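Local coordinates for DUF4785 domain-containing protein (PDB 4KH9) that is of unknown function but binds calcium and is built of three domains, the second and third probably of E-set type, at residues 261-273 and 349-361. Numbering follows the deposited sequence.
Sequences FSYSIPSASLMNV and LRLIDYGQLKTVY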
loop_
_atom_site.group_PDB
_atom_site.type_symbol
_atom_site.label_atom_id
_atom_site.label_comp_id
_atom_site.label_asym_id
_atom_site.label_seq_id
_atom_site.Cartn_x
_atom_site.Cartn_y
_atom_site.Cartn_z
ATOM N N PHE A 261 -0.834 2.357 -1.789
ATOM C CA PHE A 261 -1.623 3.247 -2.628
ATOM C C PHE A 261 -1.998 2.470 -3.876
ATOM O O PHE A 261 -1.334 1.490 -4.229
ATOM C CB PHE A 261 -0.902 4.581 -2.943
ATOM C CG PHE A 261 0.378 4.467 -3.734
ATOM C CD1 PHE A 261 1.613 4.329 -3.083
ATOM C CD2 PHE A 261 0.360 4.560 -5.124
ATOM C CE1 PHE A 261 2.802 4.255 -3.811
ATOM C CE2 PHE A 261 1.549 4.510 -5.855
ATOM C CZ PHE A 261 2.765 4.367 -5.191
ATOM N N SER A 262 -3.111 2.856 -4.488
ATOM C CA SER A 262 -3.614 2.202 -5.702
ATOM C C SER A 262 -3.182 2.986 -6.924
ATOM O O SER A 262 -3.100 4.213 -6.875
ATOM C CB SER A 262 -5.139 2.092 -5.641
ATOM O OG SER A 262 -5.645 1.507 -6.825
ATOM N N TYR A 263 -2.959 2.290 -8.041
ATOM C CA TYR A 263 -2.541 2.948 -9.284
ATOM C C TYR A 263 -3.263 2.343 -10.498
ATOM O O TYR A 263 -3.365 1.127 -10.572
ATOM C CB TYR A 263 -1.018 2.823 -9.448
ATOM C CG TYR A 263 -0.479 3.310 -10.775
ATOM C CD1 TYR A 263 -0.306 4.661 -11.020
ATOM C CD2 TYR A 263 -0.167 2.413 -11.798
ATOM C CE1 TYR A 263 0.202 5.118 -12.233
ATOM C CE2 TYR A 263 0.357 2.858 -13.017
ATOM C CZ TYR A 263 0.538 4.217 -13.224
ATOM O OH TYR A 263 1.020 4.693 -14.409
ATOM N N SER A 264 -3.697 3.172 -11.476
ATOM C CA SER A 264 -4.311 2.616 -12.690
ATOM C C SER A 264 -3.880 3.372 -13.961
ATOM O O SER A 264 -3.401 4.499 -13.906
ATOM C CB SER A 264 -5.834 2.613 -12.584
ATOM O OG SER A 264 -6.374 3.924 -12.574
ATOM N N ILE A 265 -4.079 2.737 -15.096
ATOM C CA ILE A 265 -3.858 3.311 -16.415
ATOM C C ILE A 265 -5.231 3.837 -16.902
ATOM O O ILE A 265 -6.212 3.100 -16.800
ATOM C CB ILE A 265 -3.225 2.268 -17.356
ATOM C CG1 ILE A 265 -1.786 1.920 -16.890
ATOM C CG2 ILE A 265 -3.219 2.732 -18.814
ATOM C CD1 ILE A 265 -1.510 0.481 -16.970
ATOM N N PRO A 266 -5.344 5.092 -17.370
ATOM C CA PRO A 266 -6.666 5.601 -17.805
ATOM C C PRO A 266 -7.050 4.994 -19.161
ATOM O O PRO A 266 -7.040 5.673 -20.187
ATOM C CB PRO A 266 -6.439 7.115 -17.870
ATOM C CG PRO A 266 -4.978 7.280 -18.172
ATOM C CD PRO A 266 -4.285 6.128 -17.502
ATOM N N SER A 267 -7.362 3.681 -19.157
ATOM C CA SER A 267 -7.669 2.847 -20.340
ATOM C C SER A 267 -8.960 3.256 -21.044
ATOM O O SER A 267 -9.185 2.850 -22.184
ATOM C CB SER A 267 -7.770 1.390 -19.925
ATOM O OG SER A 267 -8.551 1.239 -18.747
ATOM N N ALA A 268 -9.821 4.027 -20.358
ATOM C CA ALA A 268 -11.089 4.516 -20.907
ATOM C C ALA A 268 -11.580 5.706 -20.102
ATOM O O ALA A 268 -11.262 5.828 -18.909
ATOM C CB ALA A 268 -12.139 3.409 -20.918
ATOM N N SER A 269 -12.319 6.607 -20.763
ATOM C CA SER A 269 -12.846 7.797 -20.120
ATOM C C SER A 269 -14.283 8.073 -20.517
ATOM O O SER A 269 -14.674 7.785 -21.639
ATOM C CB SER A 269 -11.991 9.013 -20.477
ATOM O OG SER A 269 -10.679 8.877 -19.958
ATOM N N LEU A 270 -15.059 8.624 -19.584
ATOM C CA LEU A 270 -16.435 9.087 -19.814
ATOM C C LEU A 270 -16.368 10.520 -20.347
ATOM O O LEU A 270 -15.571 11.322 -19.836
ATOM C CB LEU A 270 -17.286 9.010 -18.539
ATOM C CG LEU A 270 -17.384 7.662 -17.824
ATOM C CD1 LEU A 270 -18.147 7.813 -16.529
ATOM C CD2 LEU A 270 -18.032 6.595 -18.708
HETATM N N MSE A 271 -17.194 10.857 -21.356
HETATM C CA MSE A 271 -17.140 12.197 -21.959
HETATM C C MSE A 271 -18.428 13.019 -21.786
HETATM O O MSE A 271 -18.356 14.172 -21.372
HETATM C CB MSE A 271 -16.823 12.083 -23.453
HETATM C CG MSE A 271 -15.465 11.450 -23.735
HETATM SE SE MSE A 271 -15.224 11.047 -25.617
HETATM C CE MSE A 271 -15.233 12.924 -26.346
ATOM N N ASN A 272 -19.581 12.465 -22.149
ATOM C CA ASN A 272 -20.863 13.180 -22.100
ATOM C C ASN A 272 -21.938 12.296 -21.521
ATOM O O ASN A 272 -21.975 11.124 -21.866
ATOM C CB ASN A 272 -21.295 13.632 -23.518
ATOM C CG ASN A 272 -20.347 14.563 -24.235
ATOM O OD1 ASN A 272 -20.469 15.800 -24.156
ATOM N ND2 ASN A 272 -19.436 13.991 -25.022
ATOM N N VAL A 273 -22.829 12.841 -20.682
ATOM C CA VAL A 273 -23.927 12.066 -20.110
ATOM C C VAL A 273 -25.227 12.837 -20.385
ATOM O O VAL A 273 -25.276 14.062 -20.258
ATOM C CB VAL A 273 -23.727 11.676 -18.614
ATOM C CG1 VAL A 273 -23.437 12.879 -17.727
ATOM C CG2 VAL A 273 -24.893 10.857 -18.073
ATOM N N LEU A 349 -20.498 8.918 -11.317
ATOM C CA LEU A 349 -20.265 8.209 -12.561
ATOM C C LEU A 349 -18.878 7.590 -12.483
ATOM O O LEU A 349 -17.879 8.311 -12.518
ATOM C CB LEU A 349 -20.418 9.120 -13.781
ATOM C CG LEU A 349 -21.809 9.674 -14.045
ATOM C CD1 LEU A 349 -21.756 10.694 -15.137
ATOM C CD2 LEU A 349 -22.795 8.564 -14.389
ATOM N N ARG A 350 -18.827 6.265 -12.305
ATOM C CA ARG A 350 -17.580 5.497 -12.153
ATOM C C ARG A 350 -17.425 4.461 -13.272
ATOM O O ARG A 350 -18.391 3.765 -13.607
ATOM C CB ARG A 350 -17.556 4.798 -10.784
ATOM C CG ARG A 350 -17.414 5.799 -9.642
ATOM C CD ARG A 350 -17.473 5.186 -8.264
ATOM N NE ARG A 350 -17.486 6.249 -7.259
ATOM C CZ ARG A 350 -17.862 6.087 -5.996
ATOM N NH1 ARG A 350 -18.259 4.898 -5.561
ATOM N NH2 ARG A 350 -17.866 7.119 -5.164
ATOM N N LEU A 351 -16.220 4.361 -13.841
ATOM C CA LEU A 351 -15.962 3.386 -14.881
ATOM C C LEU A 351 -14.836 2.460 -14.415
ATOM O O LEU A 351 -13.762 2.930 -14.057
ATOM C CB LEU A 351 -15.638 4.076 -16.223
ATOM C CG LEU A 351 -15.465 3.152 -17.436
ATOM C CD1 LEU A 351 -16.801 2.602 -17.904
ATOM C CD2 LEU A 351 -14.836 3.907 -18.576
ATOM N N ILE A 352 -15.127 1.152 -14.351
ATOM C CA ILE A 352 -14.187 0.131 -13.877
ATOM C C ILE A 352 -13.640 -0.635 -15.062
ATOM O O ILE A 352 -14.406 -1.011 -15.938
ATOM C CB ILE A 352 -14.856 -0.852 -12.844
ATOM C CG1 ILE A 352 -15.384 -0.094 -11.612
ATOM C CG2 ILE A 352 -13.872 -1.967 -12.384
ATOM C CD1 ILE A 352 -16.316 -0.867 -10.700
ATOM N N ASP A 353 -12.356 -0.933 -15.035
ATOM C CA ASP A 353 -11.689 -1.790 -16.015
ATOM C C ASP A 353 -11.444 -3.108 -15.317
ATOM O O ASP A 353 -10.595 -3.158 -14.439
ATOM C CB ASP A 353 -10.387 -1.146 -16.540
ATOM C CG ASP A 353 -9.579 -1.971 -17.532
ATOM O OD1 ASP A 353 -9.930 -3.157 -17.759
ATOM O OD2 ASP A 353 -8.630 -1.422 -18.115
ATOM N N TYR A 354 -12.153 -4.186 -15.711
ATOM C CA TYR A 354 -11.982 -5.490 -15.068
ATOM C C TYR A 354 -10.655 -6.141 -15.420
ATOM O O TYR A 354 -10.236 -7.054 -14.704
ATOM C CB TYR A 354 -13.127 -6.431 -15.406
ATOM C CG TYR A 354 -14.394 -6.073 -14.663
ATOM C CD1 TYR A 354 -14.537 -6.368 -13.314
ATOM C CD2 TYR A 354 -15.473 -5.505 -15.323
ATOM C CE1 TYR A 354 -15.716 -6.090 -12.633
ATOM C CE2 TYR A 354 -16.664 -5.233 -14.657
ATOM C CZ TYR A 354 -16.775 -5.505 -13.304
ATOM O OH TYR A 354 -17.939 -5.228 -12.631
ATOM N N GLY A 355 -9.985 -5.650 -16.473
ATOM C CA GLY A 355 -8.653 -6.123 -16.832
ATOM C C GLY A 355 -7.639 -5.674 -15.797
ATOM O O GLY A 355 -6.654 -6.362 -15.545
ATOM N N GLN A 356 -7.897 -4.518 -15.168
ATOM C CA GLN A 356 -7.042 -3.924 -14.143
ATOM C C GLN A 356 -7.601 -4.128 -12.753
ATOM O O GLN A 356 -6.843 -4.059 -11.788
ATOM C CB GLN A 356 -6.887 -2.416 -14.391
ATOM C CG GLN A 356 -5.982 -2.071 -15.566
ATOM C CD GLN A 356 -5.790 -0.590 -15.639
ATOM O OE1 GLN A 356 -5.033 -0.004 -14.867
ATOM N NE2 GLN A 356 -6.528 0.062 -16.514
ATOM N N LEU A 357 -8.927 -4.325 -12.649
ATOM C CA LEU A 357 -9.686 -4.405 -11.410
ATOM C C LEU A 357 -9.473 -3.084 -10.663
ATOM O O LEU A 357 -9.231 -3.049 -9.454
ATOM C CB LEU A 357 -9.331 -5.657 -10.567
ATOM C CG LEU A 357 -9.801 -6.992 -11.133
ATOM C CD1 LEU A 357 -9.088 -8.151 -10.457
ATOM C CD2 LEU A 357 -11.314 -7.155 -10.968
ATOM N N LYS A 358 -9.524 -1.991 -11.438
ATOM C CA LYS A 358 -9.399 -0.616 -10.969
ATOM C C LYS A 358 -10.467 0.278 -11.602
ATOM O O LYS A 358 -10.896 0.045 -12.746
ATOM C CB LYS A 358 -7.997 -0.035 -11.310
ATOM C CG LYS A 358 -6.788 -0.739 -10.720
ATOM C CD LYS A 358 -6.557 -0.428 -9.243
ATOM C CE LYS A 358 -5.553 -1.381 -8.631
ATOM N NZ LYS A 358 -5.528 -1.254 -7.156
ATOM N N THR A 359 -10.864 1.326 -10.861
ATOM C CA THR A 359 -11.702 2.419 -11.364
ATOM C C THR A 359 -10.752 3.231 -12.236
ATOM O O THR A 359 -9.672 3.604 -11.751
ATOM C CB THR A 359 -12.345 3.192 -10.190
ATOM O OG1 THR A 359 -13.242 2.322 -9.529
ATOM C CG2 THR A 359 -13.115 4.416 -10.635
ATOM N N VAL A 360 -11.071 3.416 -13.532
ATOM C CA VAL A 360 -10.146 4.133 -14.427
ATOM C C VAL A 360 -10.622 5.577 -14.687
ATOM O O VAL A 360 -9.813 6.435 -15.075
ATOM C CB VAL A 360 -9.872 3.369 -15.732
ATOM C CG1 VAL A 360 -9.095 2.092 -15.424
ATOM C CG2 VAL A 360 -11.161 3.055 -16.516
ATOM N N TYR A 361 -11.902 5.843 -14.395
ATOM C CA TYR A 361 -12.535 7.148 -14.529
ATOM C C TYR A 361 -13.607 7.284 -13.489
ATOM O O TYR A 361 -14.403 6.368 -13.299
ATOM C CB TYR A 361 -13.128 7.390 -15.935
ATOM C CG TYR A 361 -13.622 8.811 -16.149
ATOM C CD1 TYR A 361 -14.858 9.226 -15.653
ATOM C CD2 TYR A 361 -12.832 9.754 -16.795
ATOM C CE1 TYR A 361 -15.279 10.551 -15.763
ATOM C CE2 TYR A 361 -13.262 11.080 -16.946
ATOM C CZ TYR A 361 -14.489 11.472 -16.427
ATOM O OH TYR A 361 -14.936 12.767 -16.554
#
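Leu270 and Tyr361 meet where the two sheets of a C-terminal, E-set-like β-sandwich face each other: strand 268-278 belongs to one sheet, the hairpin of strands 345-353 and 358-368 to the other, and the axes of 268-273 and 349-353 approach to 7.9 Å. Leu270 is the main bump. Its CB lies 4.1 Å from the centroid of the Tyr361 ring, 28° off the normal, a CH-pi contact over the face, while CD1 drops onto Leu349 CB (3.8 Å) and CD2 leans to Leu351; Val285 and Val287 of strand 281-289 also touch it. The ring comes under this leucine because Tyr361 CG is anti to its backbone N (chi1 -172°), and Tyr361 OH continues to the carbonyl of Pro5. To one side of Leu270, Val273 CG1 and Leu349 CD1 meet tip to tip; to the other, Ala268 CB abuts Leu351 CD2 at 3.6 Å. A classic bulge, with Val360 and Tyr361 both opposite Leu351, interrupts the hairpin edge, and Val360 CG1 rests against both Ile265 O and Ser267 OG.

Beyond the bulge, the hairpin turn holds the linker between strands 251-264 and 268-278. The extended Gln356 side chain presents its amide to the backbone of Ile265: OE1 takes Ile265 N on an in-plane lone pair with a nearly straight N-H (177°), and NE2 donates to Ile265 O, which also accepts Ser267 N across the inverse gamma turn at Pro266. Lys358, bent at chi2, lies along Ser264 and delivers NZ to Ser262 OG at 2.8 Å. Asp353, whose OD1 closes an Asx turn with Gly355 N, also bonds Tyr12 through OD2; Ser267 OG (2.7 Å) and Gln356 NE2 (3.0 Å) reach Asp353 OD2 from opposite faces of its carboxylate plane.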